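Long-range contacts in niemann-Pick type C2 protein (Camponotus japonicus, PDB 3WEB), which binds oleic acid within an immunoglobulin-like beta-sandwich and probably carries such lipids in the chemical communication of worker ants: residues G11-I16 / K121-V125; F42-V48 / L85-I91. All coordinates share one frame; numbering follows the deposited sequence.

Interaction 1: G11-I16 / K121-V125; sequences GKFSDI and KITCV
F13 and V125 meet between the two sheets of an immunoglobulin-like beta-sandwich, the fold of the ML domain, where strand 11-18 of one sheet comes close to strand 121-131 of the other. The short segments 11-16 and 123-125 run at 46° to each other and approach to 6.4 Å between their axes. The contact is one of packing: where the two backbones come nearest, G11 C lies 3.0 Å from I122 O without any polar bond between the segments.

The side chain of F13 carries much of the contact. Its CB lies 4.2 Å from T123 CG2, at the root of the ring. Beyond it, CG sits between the backbone N and the carbonyl carbon (chi1 65°), a setting that drops the ring toward V125. CD1 lies beneath V125 CG2, and CE1, farther out, has two neighbours: the same methyl, and C124 O, which approaches at the ring edge near its plane, 3.3 Å from CE1. CZ, at the tip, still touches V125 CG2. This methyl stands 3.7 Å from the ring centroid and 16° off the normal, a CH-pi contact over one face. Exchanging F13 for an alanine would probably leave V125 CG2 without its aromatic platform and open a gap beside C124 O.

C124 is further tied to C6 by a disulfide, whereas K121 directs its amine to a salt bridge with E113. The side chain of I16, about 6 Å from the bound oleic acid, continues the apolar layer toward the ligand. I16 and V125 reach toward each other tip to tip, and V125 CG2, the methyl that rests on the F13 ring, also touches I16 CD1 at 3.8 Å.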
# COMPACT_ATOMS: atom_id res chain seq x y z
N GLY A 11 -10.98 -6.16 -7.00
CA GLY A 11 -10.11 -7.07 -6.25
C GLY A 11 -10.30 -6.98 -4.76
O GLY A 11 -11.21 -6.30 -4.27
N LYS A 12 -9.42 -7.68 -4.06
CA LYS A 12 -9.39 -7.70 -2.60
C LYS A 12 -7.96 -7.93 -2.14
O LYS A 12 -7.12 -8.35 -2.93
CB LYS A 12 -10.31 -8.80 -2.05
CG LYS A 12 -9.91 -10.21 -2.48
CD LYS A 12 -10.98 -11.24 -2.18
CE LYS A 12 -10.63 -12.58 -2.81
NZ LYS A 12 -11.51 -13.68 -2.32
N PHE A 13 -7.68 -7.62 -0.88
CA PHE A 13 -6.41 -8.02 -0.26
C PHE A 13 -6.68 -8.90 0.95
O PHE A 13 -7.74 -8.79 1.58
CB PHE A 13 -5.54 -6.81 0.12
CG PHE A 13 -6.14 -5.94 1.19
CD1 PHE A 13 -6.99 -4.89 0.86
CD2 PHE A 13 -5.83 -6.15 2.54
CE1 PHE A 13 -7.54 -4.09 1.85
CE2 PHE A 13 -6.37 -5.35 3.53
CZ PHE A 13 -7.23 -4.32 3.19
N SER A 14 -5.74 -9.79 1.27
CA SER A 14 -5.91 -10.70 2.39
C SER A 14 -4.99 -10.40 3.56
O SER A 14 -5.35 -10.66 4.71
CB SER A 14 -5.68 -12.14 1.95
OG SER A 14 -4.31 -12.37 1.70
N ASP A 15 -3.80 -9.90 3.26
CA ASP A 15 -2.81 -9.65 4.29
C ASP A 15 -1.81 -8.56 3.96
O ASP A 15 -1.24 -8.55 2.87
CB ASP A 15 -2.06 -10.93 4.61
CG ASP A 15 -2.28 -11.37 6.02
OD1 ASP A 15 -1.80 -10.65 6.92
OD2 ASP A 15 -2.92 -12.43 6.22
N ILE A 16 -1.61 -7.66 4.91
CA ILE A 16 -0.59 -6.62 4.80
C ILE A 16 0.43 -6.84 5.92
O ILE A 16 0.04 -7.04 7.06
CB ILE A 16 -1.18 -5.20 4.96
CG1 ILE A 16 -2.46 -5.03 4.13
CG2 ILE A 16 -0.14 -4.13 4.65
CD1 ILE A 16 -2.26 -5.07 2.62
N LYS A 121 -10.21 0.52 -8.74
CA LYS A 121 -9.46 0.06 -7.56
C LYS A 121 -9.45 -1.45 -7.42
O LYS A 121 -10.50 -2.07 -7.24
CB LYS A 121 -9.98 0.72 -6.27
CG LYS A 121 -9.74 2.22 -6.22
CD LYS A 121 -10.40 2.88 -5.03
CE LYS A 121 -10.53 4.38 -5.28
NZ LYS A 121 -10.79 5.15 -4.03
N ILE A 122 -8.25 -2.03 -7.50
CA ILE A 122 -8.02 -3.44 -7.20
C ILE A 122 -7.99 -3.62 -5.69
O ILE A 122 -8.61 -4.53 -5.14
CB ILE A 122 -6.69 -3.95 -7.79
CG1 ILE A 122 -6.59 -3.62 -9.29
CG2 ILE A 122 -6.54 -5.45 -7.56
CD1 ILE A 122 -5.17 -3.63 -9.82
N THR A 123 -7.25 -2.73 -5.02
CA THR A 123 -7.16 -2.73 -3.56
C THR A 123 -7.23 -1.32 -3.00
O THR A 123 -6.80 -0.38 -3.66
CB THR A 123 -5.83 -3.33 -3.07
OG1 THR A 123 -4.74 -2.57 -3.62
CG2 THR A 123 -5.70 -4.78 -3.51
N CYS A 124 -7.75 -1.21 -1.78
CA CYS A 124 -7.68 0.04 -1.02
C CYS A 124 -7.48 -0.35 0.44
O CYS A 124 -8.37 -0.97 1.04
CB CYS A 124 -8.97 0.85 -1.17
SG CYS A 124 -8.86 2.54 -0.56
N VAL A 125 -6.33 0.03 0.98
CA VAL A 125 -5.93 -0.30 2.35
C VAL A 125 -5.86 1.00 3.14
O VAL A 125 -5.31 1.98 2.67
CB VAL A 125 -4.53 -0.96 2.38
CG1 VAL A 125 -4.11 -1.29 3.81
CG2 VAL A 125 -4.51 -2.21 1.50

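Interaction 2: F42-V48 / L85-I91; sequences FTPSVDV and LKKDVEI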
# COMPACT_ATOMS: atom_id res chain seq x y z
N PHE A 42 -2.71 -10.00 -2.39
CA PHE A 42 -3.95 -9.53 -2.99
C PHE A 42 -4.38 -10.36 -4.19
O PHE A 42 -3.58 -11.08 -4.80
CB PHE A 42 -3.86 -8.03 -3.33
CG PHE A 42 -2.97 -7.72 -4.51
CD1 PHE A 42 -1.58 -7.76 -4.40
CD2 PHE A 42 -3.53 -7.35 -5.73
CE1 PHE A 42 -0.76 -7.46 -5.48
CE2 PHE A 42 -2.72 -7.03 -6.81
CZ PHE A 42 -1.33 -7.10 -6.69
N THR A 43 -5.66 -10.24 -4.53
CA THR A 43 -6.27 -11.00 -5.60
C THR A 43 -7.18 -10.10 -6.45
O THR A 43 -8.19 -9.61 -5.95
CB THR A 43 -7.14 -12.16 -5.05
OG1 THR A 43 -6.38 -12.94 -4.11
CG2 THR A 43 -7.61 -13.06 -6.18
N PRO A 44 -6.83 -9.91 -7.74
CA PRO A 44 -7.74 -9.20 -8.65
C PRO A 44 -8.92 -10.10 -9.01
O PRO A 44 -8.76 -11.33 -9.09
CB PRO A 44 -6.87 -8.92 -9.88
CG PRO A 44 -5.87 -10.05 -9.89
CD PRO A 44 -5.64 -10.44 -8.44
N SER A 45 -10.10 -9.51 -9.22
CA SER A 45 -11.28 -10.30 -9.58
C SER A 45 -11.49 -10.31 -11.10
O SER A 45 -12.43 -10.95 -11.60
CB SER A 45 -12.53 -9.77 -8.87
OG SER A 45 -12.74 -8.40 -9.16
N VAL A 46 -10.62 -9.59 -11.80
CA VAL A 46 -10.57 -9.53 -13.26
C VAL A 46 -9.12 -9.61 -13.72
O VAL A 46 -8.20 -9.43 -12.91
CB VAL A 46 -11.20 -8.23 -13.81
CG1 VAL A 46 -12.70 -8.16 -13.50
CG2 VAL A 46 -10.47 -7.00 -13.28
N ASP A 47 -8.90 -9.90 -15.00
CA ASP A 47 -7.56 -9.83 -15.57
C ASP A 47 -7.10 -8.37 -15.58
O ASP A 47 -7.87 -7.49 -15.92
CB ASP A 47 -7.53 -10.40 -16.99
CG ASP A 47 -7.70 -11.91 -17.03
OD1 ASP A 47 -7.50 -12.60 -16.00
OD2 ASP A 47 -8.03 -12.41 -18.12
N VAL A 48 -5.85 -8.13 -15.21
CA VAL A 48 -5.33 -6.77 -15.09
C VAL A 48 -4.10 -6.60 -15.97
O VAL A 48 -3.14 -7.37 -15.86
CB VAL A 48 -5.02 -6.42 -13.61
CG1 VAL A 48 -4.33 -5.07 -13.48
CG2 VAL A 48 -6.29 -6.47 -12.77
N LEU A 85 -1.96 -9.51 -14.62
CA LEU A 85 -2.44 -10.26 -13.47
C LEU A 85 -3.60 -11.13 -13.89
O LEU A 85 -4.50 -10.68 -14.61
CB LEU A 85 -2.91 -9.31 -12.35
CG LEU A 85 -2.05 -8.10 -11.98
CD1 LEU A 85 -2.67 -7.39 -10.78
CD2 LEU A 85 -0.60 -8.48 -11.70
N LYS A 86 -3.55 -12.39 -13.48
CA LYS A 86 -4.62 -13.32 -13.78
C LYS A 86 -5.75 -13.21 -12.76
O LYS A 86 -5.53 -13.19 -11.54
CB LYS A 86 -4.10 -14.75 -13.80
CG LYS A 86 -3.05 -15.03 -14.87
CD LYS A 86 -2.68 -16.50 -14.80
CE LYS A 86 -1.85 -16.94 -15.99
NZ LYS A 86 -1.29 -18.27 -15.69
N LYS A 87 -6.98 -13.17 -13.28
CA LYS A 87 -8.19 -13.22 -12.48
C LYS A 87 -8.12 -14.32 -11.42
O LYS A 87 -7.70 -15.45 -11.71
CB LYS A 87 -9.37 -13.46 -13.44
CG LYS A 87 -10.72 -13.68 -12.79
CD LYS A 87 -11.71 -14.17 -13.84
CE LYS A 87 -13.04 -14.51 -13.20
NZ LYS A 87 -13.78 -13.27 -12.85
N ASP A 88 -8.49 -13.98 -10.18
CA ASP A 88 -8.69 -14.94 -9.08
C ASP A 88 -7.44 -15.60 -8.53
O ASP A 88 -7.53 -16.54 -7.73
CB ASP A 88 -9.72 -16.02 -9.47
CG ASP A 88 -11.10 -15.45 -9.69
OD1 ASP A 88 -11.40 -14.39 -9.12
OD2 ASP A 88 -11.89 -16.07 -10.43
N VAL A 89 -6.27 -15.11 -8.93
CA VAL A 89 -5.01 -15.67 -8.44
C VAL A 89 -4.42 -14.71 -7.43
O VAL A 89 -4.21 -13.53 -7.73
CB VAL A 89 -4.02 -15.94 -9.61
CG1 VAL A 89 -2.67 -16.40 -9.08
CG2 VAL A 89 -4.59 -16.98 -10.56
N GLU A 90 -4.18 -15.21 -6.21
CA GLU A 90 -3.53 -14.39 -5.20
C GLU A 90 -2.04 -14.27 -5.48
O GLU A 90 -1.38 -15.25 -5.80
CB GLU A 90 -3.74 -14.95 -3.79
CG GLU A 90 -3.30 -13.95 -2.71
CD GLU A 90 -3.67 -14.39 -1.32
OE1 GLU A 90 -3.36 -15.54 -0.95
OE2 GLU A 90 -4.27 -13.58 -0.59
N ILE A 91 -1.55 -13.04 -5.38
CA ILE A 91 -0.14 -12.72 -5.60
C ILE A 91 0.33 -11.79 -4.49
O ILE A 91 -0.47 -11.30 -3.70
CB ILE A 91 0.09 -12.07 -6.98
CG1 ILE A 91 -0.88 -10.89 -7.18
CG2 ILE A 91 -0.08 -13.12 -8.08
CD1 ILE A 91 -0.66 -10.12 -8.46
O HOH W 1 -6.02 -11.69 -1.70
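V48 O accepts the shortest direct bond of this contact, from L85 N at 2.7 Å; the donor lies in the carbonyl plane, although the N-H...O angle is bent to 149°. V48 N returns a bond to L85 O, making an isolated antiparallel bridge. A second hydrogen-bonded antiparallel pair, F42 with I91, joins strands 34-44 and 91-99 of the beta-sandwich, its bond from I91 N to F42 O being nearly straight at 170°. Between the two bridges, the chain 85-91 makes a type II beta turn, K86 to V89, against the loop that follows strand 34-44.

That turn is pinned by three bonds. D88 N donates to P44 O at 2.9 Å, and K87 N meets D47 OD1 at 2.8 Å, nearly along the carboxylate C-O axis of D47. The K87 side chain runs past S45 O, and a bend at its last torsion (chi4 75°) folds NZ back to bond that carbonyl at 3.0 Å.

Beside these polar bonds the packing is apolar. L85 lies side by side with V48, with its CB against P44 CG, while its CD1 approaches the F42 ring. I91 CG1 sits over one face of that ring, 4.0 Å from the centroid in a CH-pi contact, and F114 meets the ring edge-to-face. Just before strand 91-99, E90 OE2 is hydrogen-bonded to S14 OG of strand 11-18 and also accepts a hydrogen bond from a water, which in turn lies 2.7 Å from T43 OG1 and hydrogen-bonds to it.

How the interactions relate
Both interactions share the antiparallel sheet of strands 11-18, 34-44 and 91-99, with 34-44 in the middle, and their centres lie 11 Å apart on the same side of the chain's centre. Along the sequence, interaction 2 is nested inside the long loop closed by interaction 1. They are joined directly: K12 O accepts from T43 N at 2.9 Å, and F42 packs on I122 and T123. Interaction 1 connects this sheet to the one containing strand 121-131, whereas interaction 2, farther from the oleic acid, ties down loops at one end of the sandwich, with the side chains of I16 and F42 about 6 Å and about 12 Å, respectively, from the ligand.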